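Local coordinates for protein (hdlp (histone deacetylase-like protein)) (Aquifex aeolicus, PDB 1C3P), which probably works as a zinc-dependent deacetylase of the histone deacetylase family, and may take part in acetoin breakdown, at residues His170-Val175 with Val185-Leu190. Residues are numbered along the deposited sequence; the frame is centred on the assembly and turned at random.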
loop_
_atom_site.group_PDB
_atom_site.type_symbol
_atom_site.label_atom_id
_atom_site.label_comp_id
_atom_site.label_asym_id
_atom_site.label_seq_id
_atom_site.Cartn_x
_atom_site.Cartn_y
_atom_site.Cartn_z
ATOM N N HIS A 170 1.346 8.458 0.964
ATOM C CA HIS A 170 1.093 8.912 2.329
ATOM C C HIS A 170 1.979 8.113 3.274
ATOM O O HIS A 170 2.273 6.944 3.024
ATOM C CB HIS A 170 -0.377 8.717 2.737
ATOM C CG HIS A 170 -1.347 9.503 1.915
ATOM N ND1 HIS A 170 -1.800 9.083 0.683
ATOM C CD2 HIS A 170 -1.930 10.705 2.144
ATOM C CE1 HIS A 170 -2.621 9.993 0.189
ATOM N NE2 HIS A 170 -2.716 10.987 1.055
ATOM N N HIS A 171 2.392 8.749 4.369
ATOM C CA HIS A 171 3.255 8.132 5.374
ATOM C C HIS A 171 2.603 6.967 6.133
ATOM O O HIS A 171 1.441 7.045 6.534
ATOM C CB HIS A 171 3.706 9.235 6.347
ATOM C CG HIS A 171 4.403 8.747 7.579
ATOM N ND1 HIS A 171 5.584 8.037 7.549
ATOM C CD2 HIS A 171 4.094 8.902 8.891
ATOM C CE1 HIS A 171 5.968 7.772 8.786
ATOM N NE2 HIS A 171 5.081 8.288 9.618
ATOM N N CYS A 172 3.355 5.883 6.314
ATOM C CA CYS A 172 2.888 4.710 7.057
ATOM C C CYS A 172 3.040 5.004 8.555
ATOM O O CYS A 172 3.835 4.367 9.250
ATOM C CB CYS A 172 3.731 3.477 6.682
ATOM S SG CYS A 172 5.528 3.761 6.648
ATOM N N ASP A 173 2.258 5.949 9.066
ATOM C CA ASP A 173 2.391 6.313 10.468
ATOM C C ASP A 173 2.130 5.160 11.430
ATOM O O ASP A 173 2.789 5.051 12.467
ATOM C CB ASP A 173 1.513 7.532 10.809
ATOM C CG ASP A 173 0.054 7.357 10.434
ATOM O OD1 ASP A 173 -0.746 8.250 10.805
ATOM O OD2 ASP A 173 -0.307 6.359 9.775
ATOM N N GLY A 174 1.188 4.293 11.068
ATOM C CA GLY A 174 0.887 3.132 11.877
ATOM C C GLY A 174 2.109 2.224 11.953
ATOM O O GLY A 174 2.493 1.801 13.040
ATOM N N VAL A 175 2.718 1.908 10.811
ATOM C CA VAL A 175 3.914 1.054 10.798
ATOM C C VAL A 175 5.089 1.737 11.534
ATOM O O VAL A 175 5.856 1.088 12.252
ATOM C CB VAL A 175 4.329 0.720 9.336
ATOM C CG1 VAL A 175 5.517 -0.282 9.318
ATOM C CG2 VAL A 175 3.128 0.139 8.585
ATOM N N VAL A 185 13.645 -3.947 13.044
ATOM C CA VAL A 185 12.851 -3.587 11.885
ATOM C C VAL A 185 13.302 -2.207 11.449
ATOM O O VAL A 185 13.575 -1.348 12.288
ATOM C CB VAL A 185 11.343 -3.562 12.230
ATOM C CG1 VAL A 185 10.516 -3.267 10.962
ATOM C CG2 VAL A 185 10.935 -4.904 12.843
ATOM N N PHE A 186 13.406 -2.011 10.139
ATOM C CA PHE A 186 13.798 -0.727 9.581
ATOM C C PHE A 186 12.661 -0.343 8.655
ATOM O O PHE A 186 12.258 -1.137 7.819
ATOM C CB PHE A 186 15.106 -0.841 8.771
ATOM C CG PHE A 186 15.648 0.489 8.334
ATOM C CD1 PHE A 186 16.834 0.979 8.865
ATOM C CD2 PHE A 186 14.942 1.286 7.434
ATOM C CE1 PHE A 186 17.308 2.242 8.511
ATOM C CE2 PHE A 186 15.408 2.545 7.074
ATOM C CZ PHE A 186 16.601 3.023 7.621
ATOM N N VAL A 187 12.132 0.867 8.820
ATOM C CA VAL A 187 11.033 1.323 7.988
ATOM C C VAL A 187 11.472 2.510 7.156
ATOM O O VAL A 187 12.029 3.466 7.682
ATOM C CB VAL A 187 9.797 1.758 8.856
ATOM C CG1 VAL A 187 8.686 2.329 7.966
ATOM C CG2 VAL A 187 9.279 0.577 9.660
ATOM N N LEU A 188 11.241 2.424 5.854
ATOM C CA LEU A 188 11.546 3.509 4.933
ATOM C C LEU A 188 10.261 3.914 4.253
ATOM O O LEU A 188 9.550 3.077 3.688
ATOM C CB LEU A 188 12.537 3.078 3.848
ATOM C CG LEU A 188 12.647 3.978 2.597
ATOM C CD1 LEU A 188 13.157 5.374 2.949
ATOM C CD2 LEU A 188 13.581 3.325 1.591
ATOM N N SER A 189 9.934 5.191 4.308
ATOM C CA SER A 189 8.736 5.632 3.613
ATOM C C SER A 189 8.978 6.875 2.800
ATOM O O SER A 189 9.574 7.816 3.291
ATOM C CB SER A 189 7.596 5.937 4.592
ATOM O OG SER A 189 6.477 6.367 3.836
ATOM N N LEU A 190 8.540 6.880 1.546
ATOM C CA LEU A 190 8.622 8.099 0.753
ATOM C C LEU A 190 7.146 8.507 0.754
ATOM O O LEU A 190 6.274 7.654 0.654
ATOM C CB LEU A 190 9.057 7.873 -0.702
ATOM C CG LEU A 190 10.249 7.039 -1.166
ATOM C CD1 LEU A 190 10.757 7.656 -2.460
ATOM C CD2 LEU A 190 11.331 6.982 -0.149
#
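The thiol of Cys172, at the N-cap position of helix 173-179, reaches across to strand 185-192 and touches two of its residues: SG lies 3.6 Å from Ser189 CB and 3.7 Å from Val187 CG1. Its torsion sets SG between the backbone N and the carbonyl carbon (chi1 46°), while the backbone at Cys172 folds into an inverse gamma turn that swings the chain from loop into helix. Sulfur, compact and weakly polar, suits a buried place between a methyl and a serine methylene. One helical turn on, Val175 CG1 meets Val187 CG2 at 3.9 Å, so the two methyls of Val187 serve different partners, as a branched residue allows. The contact lies within a beta-alpha-beta crossover of the arginase-like parallel sheet, where the start of helix 173-179 packs on the returning strand, with Tyr164 of strand 162-166 also touching both valines. Small Ser189 lets the loop come close, its CA 6.3 Å from His171 CA. The imidazole of His171 presents its edge to Ser189 CB and also meets the ring of His191. Just before it in the loop, His170 points away from the strand; it and Asp258 bind zinc in this protein, and in this zinc-free model His170 ND1 is hydrogen-bonded to Asp258 OD2.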